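Local structure of allergen Bos d 2 (Bos taurus, 4WFV) at residues C44-Y56 against L66-Y78. The protein probably carries pheromones, as a secreted odorant-binding lipocalin of cattle dander that is also a major allergen. Residues are numbered along the deposited sequence; the frame is centred on the assembly and turned at random.
Sequences CINDCESLSITFY and LTEVAKRQEGYVY
The carbonyl oxygen of Cys48 receives the phenol of Tyr78, OH to O 2.7 Å, in the carbonyl plane and on a lone pair, while the guanidinium of Arg72 lays one face over the same oxygen without bonding to it. Leu51 packs over one face of the Tyr78 ring in a CH-pi contact, CD1 3.8 Å from the centroid. Beside them Glu49, bent at chi2 (63°), turns its carboxylate back to two cations. OE1 takes Arg72 NH1 at 3.1 Å on the anti side but 34° out of the carboxylate plane, the carboxylate and guanidinium planes 73° apart, and OE2 makes a weak salt bridge to Lys71 NZ. Arg72 NE donates to Gly75 O, 2.8 Å away, in the type II' turn from Glu74 to Val77. Between strands 50-56 and 66-74, paired backbone bonds at Leu51-Ala70, Ile53-Glu68 and Phe55-Leu66 make an antiparallel ladder, extended by Arg72 N to Glu49 O beside the classic beta bulge of Glu49 and Ser50 opposite Ile45. On one face Thr54 OG1 and Thr67 OG1 are hydrogen-bonded at 2.8 Å, either a possible donor; on the other, Leu66 CB makes a CH-pi contact over the Phe55 ring, offset toward its rim, and Glu68 CG lies at its edge. In the lipocalin barrel wall, strand 38-45, tied to Cys48 by the Cys44 disulfide, flanks strand 50-59, and strand 77-81 flanks strand 62-74.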
loop_
_atom_site.group_PDB
_atom_site.type_symbol
_atom_site.label_atom_id
_atom_site.label_comp_id
_atom_site.label_asym_id
_atom_site.label_seq_id
_atom_site.Cartn_x
_atom_site.Cartn_y
_atom_site.Cartn_z
ATOM N N CYS A 44 14.759 -0.657 -0.588
ATOM C CA CYS A 44 15.050 -1.345 -1.837
ATOM C C CYS A 44 16.213 -2.302 -1.627
ATOM O O CYS A 44 17.144 -2.010 -0.878
ATOM C CB CYS A 44 15.380 -0.351 -2.959
ATOM S SG CYS A 44 13.949 0.446 -3.771
ATOM N N ILE A 45 16.140 -3.454 -2.282
ATOM C CA ILE A 45 17.219 -4.435 -2.264
ATOM C C ILE A 45 17.725 -4.601 -3.692
ATOM O O ILE A 45 16.936 -4.686 -4.624
ATOM C CB ILE A 45 16.729 -5.783 -1.720
ATOM C CG1 ILE A 45 16.234 -5.618 -0.285
ATOM C CG2 ILE A 45 17.831 -6.835 -1.803
ATOM C CD1 ILE A 45 15.502 -6.827 0.258
ATOM N N ASN A 46 19.042 -4.628 -3.866
ATOM C CA ASN A 46 19.622 -4.763 -5.200
ATOM C C ASN A 46 19.010 -3.774 -6.192
ATOM O O ASN A 46 18.510 -4.158 -7.252
ATOM C CB ASN A 46 19.477 -6.197 -5.713
ATOM C CG ASN A 46 20.235 -7.194 -4.866
ATOM O OD1 ASN A 46 21.335 -6.910 -4.390
ATOM N ND2 ASN A 46 19.649 -8.369 -4.664
ATOM N N ASP A 47 19.049 -2.498 -5.825
ATOM C CA ASP A 47 18.554 -1.423 -6.684
ATOM C C ASP A 47 17.095 -1.643 -7.079
ATOM O O ASP A 47 16.714 -1.457 -8.235
ATOM C CB ASP A 47 19.442 -1.253 -7.923
ATOM C CG ASP A 47 20.792 -0.629 -7.592
ATOM O OD1 ASP A 47 21.004 -0.247 -6.423
ATOM O OD2 ASP A 47 21.635 -0.516 -8.508
ATOM N N CYS A 48 16.301 -2.042 -6.091
ATOM C CA CYS A 48 14.846 -2.200 -6.233
ATOM C C CYS A 48 14.423 -3.436 -7.030
ATOM O O CYS A 48 13.281 -3.536 -7.476
ATOM C CB CYS A 48 14.191 -0.925 -6.786
ATOM S SG CYS A 48 14.446 0.565 -5.752
ATOM N N GLU A 49 15.333 -4.390 -7.185
ATOM C CA GLU A 49 14.955 -5.677 -7.754
ATOM C C GLU A 49 14.044 -6.409 -6.772
ATOM O O GLU A 49 13.232 -7.245 -7.169
ATOM C CB GLU A 49 16.191 -6.521 -8.072
ATOM C CG GLU A 49 15.876 -7.826 -8.791
ATOM C CD GLU A 49 15.257 -7.612 -10.164
ATOM O OE1 GLU A 49 15.404 -6.507 -10.729
ATOM O OE2 GLU A 49 14.622 -8.558 -10.679
ATOM N N SER A 50 14.196 -6.100 -5.489
ATOM C CA SER A 50 13.246 -6.524 -4.465
ATOM C C SER A 50 12.938 -5.363 -3.521
ATOM O O SER A 50 13.726 -4.413 -3.398
ATOM C CB SER A 50 13.777 -7.718 -3.665
ATOM O OG SER A 50 13.774 -8.898 -4.449
ATOM N N LEU A 51 11.786 -5.437 -2.866
ATOM C CA LEU A 51 11.421 -4.483 -1.825
ATOM C C LEU A 51 11.278 -5.189 -0.485
ATOM O O LEU A 51 10.743 -6.292 -0.411
ATOM C CB LEU A 51 10.106 -3.777 -2.156
ATOM C CG LEU A 51 9.983 -3.015 -3.472
ATOM C CD1 LEU A 51 8.583 -2.428 -3.588
ATOM C CD2 LEU A 51 11.044 -1.919 -3.570
ATOM N N SER A 52 11.761 -4.554 0.574
ATOM C CA SER A 52 11.516 -5.032 1.922
ATOM C C SER A 52 10.510 -4.081 2.551
ATOM O O SER A 52 10.748 -2.879 2.605
ATOM C CB SER A 52 12.817 -5.042 2.725
ATOM O OG SER A 52 12.597 -5.520 4.035
ATOM N N ILE A 53 9.374 -4.604 3.005
ATOM C CA ILE A 53 8.317 -3.762 3.541
ATOM C C ILE A 53 8.019 -4.175 4.975
ATOM O O ILE A 53 7.689 -5.335 5.255
ATOM C CB ILE A 53 7.035 -3.865 2.696
ATOM C CG1 ILE A 53 7.340 -3.548 1.232
ATOM C CG2 ILE A 53 5.962 -2.921 3.229
ATOM C CD1 ILE A 53 6.172 -3.818 0.299
ATOM N N THR A 54 8.144 -3.216 5.885
ATOM C CA THR A 54 7.902 -3.442 7.300
ATOM C C THR A 54 6.637 -2.689 7.719
ATOM O O THR A 54 6.469 -1.498 7.411
ATOM C CB THR A 54 9.111 -3.004 8.133
ATOM O OG1 THR A 54 10.230 -3.836 7.792
ATOM C CG2 THR A 54 8.815 -3.138 9.617
ATOM N N PHE A 55 5.722 -3.397 8.373
ATOM C CA PHE A 55 4.401 -2.852 8.677
ATOM C C PHE A 55 3.798 -3.583 9.863
ATOM O O PHE A 55 4.243 -4.674 10.218
ATOM C CB PHE A 55 3.473 -3.007 7.456
ATOM C CG PHE A 55 3.239 -4.441 7.052
ATOM C CD1 PHE A 55 4.142 -5.102 6.237
ATOM C CD2 PHE A 55 2.116 -5.127 7.501
ATOM C CE1 PHE A 55 3.932 -6.423 5.873
ATOM C CE2 PHE A 55 1.905 -6.444 7.133
ATOM C CZ PHE A 55 2.811 -7.085 6.320
ATOM N N TYR A 56 2.778 -2.978 10.458
ATOM C CA TYR A 56 1.971 -3.647 11.479
ATOM C C TYR A 56 0.688 -4.229 10.911
ATOM O O TYR A 56 0.052 -3.648 10.028
ATOM C CB TYR A 56 1.604 -2.697 12.623
ATOM C CG TYR A 56 2.730 -2.408 13.580
ATOM C CD1 TYR A 56 3.056 -3.310 14.589
ATOM C CD2 TYR A 56 3.471 -1.236 13.478
ATOM C CE1 TYR A 56 4.074 -3.046 15.468
ATOM C CE2 TYR A 56 4.496 -0.968 14.348
ATOM C CZ TYR A 56 4.791 -1.878 15.342
ATOM O OH TYR A 56 5.824 -1.596 16.204
ATOM N N LEU A 66 5.565 -6.934 11.187
ATOM C CA LEU A 66 5.941 -7.896 10.159
ATOM C C LEU A 66 6.840 -7.242 9.122
ATOM O O LEU A 66 6.776 -6.029 8.900
ATOM C CB LEU A 66 4.692 -8.452 9.471
ATOM C CG LEU A 66 3.686 -9.206 10.343
ATOM C CD1 LEU A 66 2.458 -9.578 9.528
ATOM C CD2 LEU A 66 4.327 -10.452 10.958
ATOM N N THR A 67 7.676 -8.054 8.488
ATOM C CA THR A 67 8.441 -7.624 7.335
ATOM C C THR A 67 8.240 -8.635 6.217
ATOM O O THR A 67 8.434 -9.836 6.413
ATOM C CB THR A 67 9.938 -7.500 7.657
ATOM O OG1 THR A 67 10.131 -6.472 8.638
ATOM C CG2 THR A 67 10.730 -7.149 6.396
ATOM N N GLU A 68 7.828 -8.142 5.054
ATOM C CA GLU A 68 7.645 -8.984 3.875
ATOM C C GLU A 68 8.562 -8.534 2.742
ATOM O O GLU A 68 8.823 -7.344 2.579
ATOM C CB GLU A 68 6.186 -8.940 3.401
ATOM C CG GLU A 68 5.174 -9.481 4.399
ATOM C CD GLU A 68 5.120 -10.996 4.408
ATOM O OE1 GLU A 68 5.677 -11.608 3.474
ATOM O OE2 GLU A 68 4.531 -11.569 5.349
ATOM N N VAL A 69 9.050 -9.479 1.948
ATOM C CA VAL A 69 9.884 -9.136 0.811
ATOM C C VAL A 69 9.121 -9.397 -0.478
ATOM O O VAL A 69 8.556 -10.476 -0.671
ATOM C CB VAL A 69 11.207 -9.932 0.816
ATOM C CG1 VAL A 69 12.034 -9.598 -0.416
ATOM C CG2 VAL A 69 11.989 -9.633 2.084
ATOM N N ALA A 70 9.083 -8.393 -1.345
ATOM C CA ALA A 70 8.423 -8.509 -2.639
ATOM C C ALA A 70 9.472 -8.536 -3.748
ATOM O O ALA A 70 10.419 -7.759 -3.728
ATOM C CB ALA A 70 7.472 -7.341 -2.845
ATOM N N LYS A 71 9.293 -9.423 -4.718
ATOM C CA LYS A 71 10.248 -9.579 -5.817
ATOM C C LYS A 71 9.744 -8.939 -7.103
ATOM O O LYS A 71 8.593 -9.128 -7.476
ATOM C CB LYS A 71 10.497 -11.066 -6.062
ATOM C CG LYS A 71 11.394 -11.360 -7.257
ATOM C CD LYS A 71 12.810 -10.871 -7.039
ATOM C CE LYS A 71 13.671 -11.152 -8.262
ATOM N NZ LYS A 71 15.061 -10.643 -8.104
ATOM N N ARG A 72 10.605 -8.193 -7.797
ATOM C CA ARG A 72 10.206 -7.542 -9.040
ATOM C C ARG A 72 9.830 -8.562 -10.115
ATOM O O ARG A 72 10.573 -9.514 -10.376
ATOM C CB ARG A 72 11.322 -6.636 -9.569
ATOM C CG ARG A 72 11.347 -6.557 -11.090
ATOM C CD ARG A 72 12.414 -5.594 -11.574
ATOM N NE ARG A 72 12.116 -4.236 -11.143
ATOM C CZ ARG A 72 13.043 -3.319 -10.886
ATOM N NH1 ARG A 72 14.328 -3.626 -11.007
ATOM N NH2 ARG A 72 12.682 -2.103 -10.500
ATOM N N GLN A 73 8.672 -8.345 -10.730
ATOM C CA GLN A 73 8.222 -9.129 -11.875
ATOM C C GLN A 73 8.676 -8.425 -13.154
ATOM O O GLN A 73 9.516 -8.939 -13.897
ATOM C CB GLN A 73 6.698 -9.256 -11.836
ATOM C CG GLN A 73 6.060 -9.991 -13.014
ATOM C CD GLN A 73 4.560 -10.198 -12.823
ATOM O OE1 GLN A 73 4.134 -11.033 -12.025
ATOM N NE2 GLN A 73 3.758 -9.428 -13.545
ATOM N N GLU A 74 8.115 -7.246 -13.401
ATOM C CA GLU A 74 8.509 -6.388 -14.516
ATOM C C GLU A 74 8.284 -4.943 -14.097
ATOM O O GLU A 74 7.333 -4.655 -13.384
ATOM C CB GLU A 74 7.663 -6.674 -15.763
ATOM C CG GLU A 74 7.779 -8.087 -16.309
ATOM C CD GLU A 74 9.175 -8.420 -16.797
ATOM O OE1 GLU A 74 9.846 -7.537 -17.374
ATOM O OE2 GLU A 74 9.602 -9.574 -16.598
ATOM N N GLY A 75 9.143 -4.035 -14.547
ATOM C CA GLY A 75 8.989 -2.630 -14.205
ATOM C C GLY A 75 8.934 -2.446 -12.704
ATOM O O GLY A 75 9.801 -2.926 -11.982
ATOM N N TYR A 76 7.902 -1.755 -12.226
ATOM C CA TYR A 76 7.729 -1.593 -10.790
ATOM C C TYR A 76 6.533 -2.397 -10.276
ATOM O O TYR A 76 5.828 -1.980 -9.351
ATOM C CB TYR A 76 7.627 -0.111 -10.436
ATOM C CG TYR A 76 8.834 0.661 -10.915
ATOM C CD1 TYR A 76 10.065 0.523 -10.282
ATOM C CD2 TYR A 76 8.749 1.499 -12.011
ATOM C CE1 TYR A 76 11.186 1.219 -10.731
ATOM C CE2 TYR A 76 9.856 2.207 -12.461
ATOM C CZ TYR A 76 11.067 2.059 -11.819
ATOM O OH TYR A 76 12.164 2.767 -12.276
ATOM N N VAL A 77 6.322 -3.551 -10.902
ATOM C CA VAL A 77 5.361 -4.538 -10.429
ATOM C C VAL A 77 6.117 -5.626 -9.699
ATOM O O VAL A 77 7.041 -6.234 -10.263
ATOM C CB VAL A 77 4.568 -5.161 -11.578
ATOM C CG1 VAL A 77 3.603 -6.206 -11.026
ATOM C CG2 VAL A 77 3.797 -4.080 -12.335
ATOM N N TYR A 78 5.725 -5.859 -8.449
ATOM C CA TYR A 78 6.364 -6.831 -7.569
ATOM C C TYR A 78 5.373 -7.913 -7.170
ATOM O O TYR A 78 4.164 -7.707 -7.238
ATOM C CB TYR A 78 6.895 -6.130 -6.315
ATOM C CG TYR A 78 7.950 -5.103 -6.629
ATOM C CD1 TYR A 78 7.602 -3.836 -7.092
ATOM C CD2 TYR A 78 9.292 -5.404 -6.484
ATOM C CE1 TYR A 78 8.575 -2.890 -7.399
ATOM C CE2 TYR A 78 10.268 -4.470 -6.793
ATOM C CZ TYR A 78 9.899 -3.220 -7.241
ATOM O OH TYR A 78 10.879 -2.295 -7.549
HETATM O O HOH W 1 16.747 -9.096 -5.612
#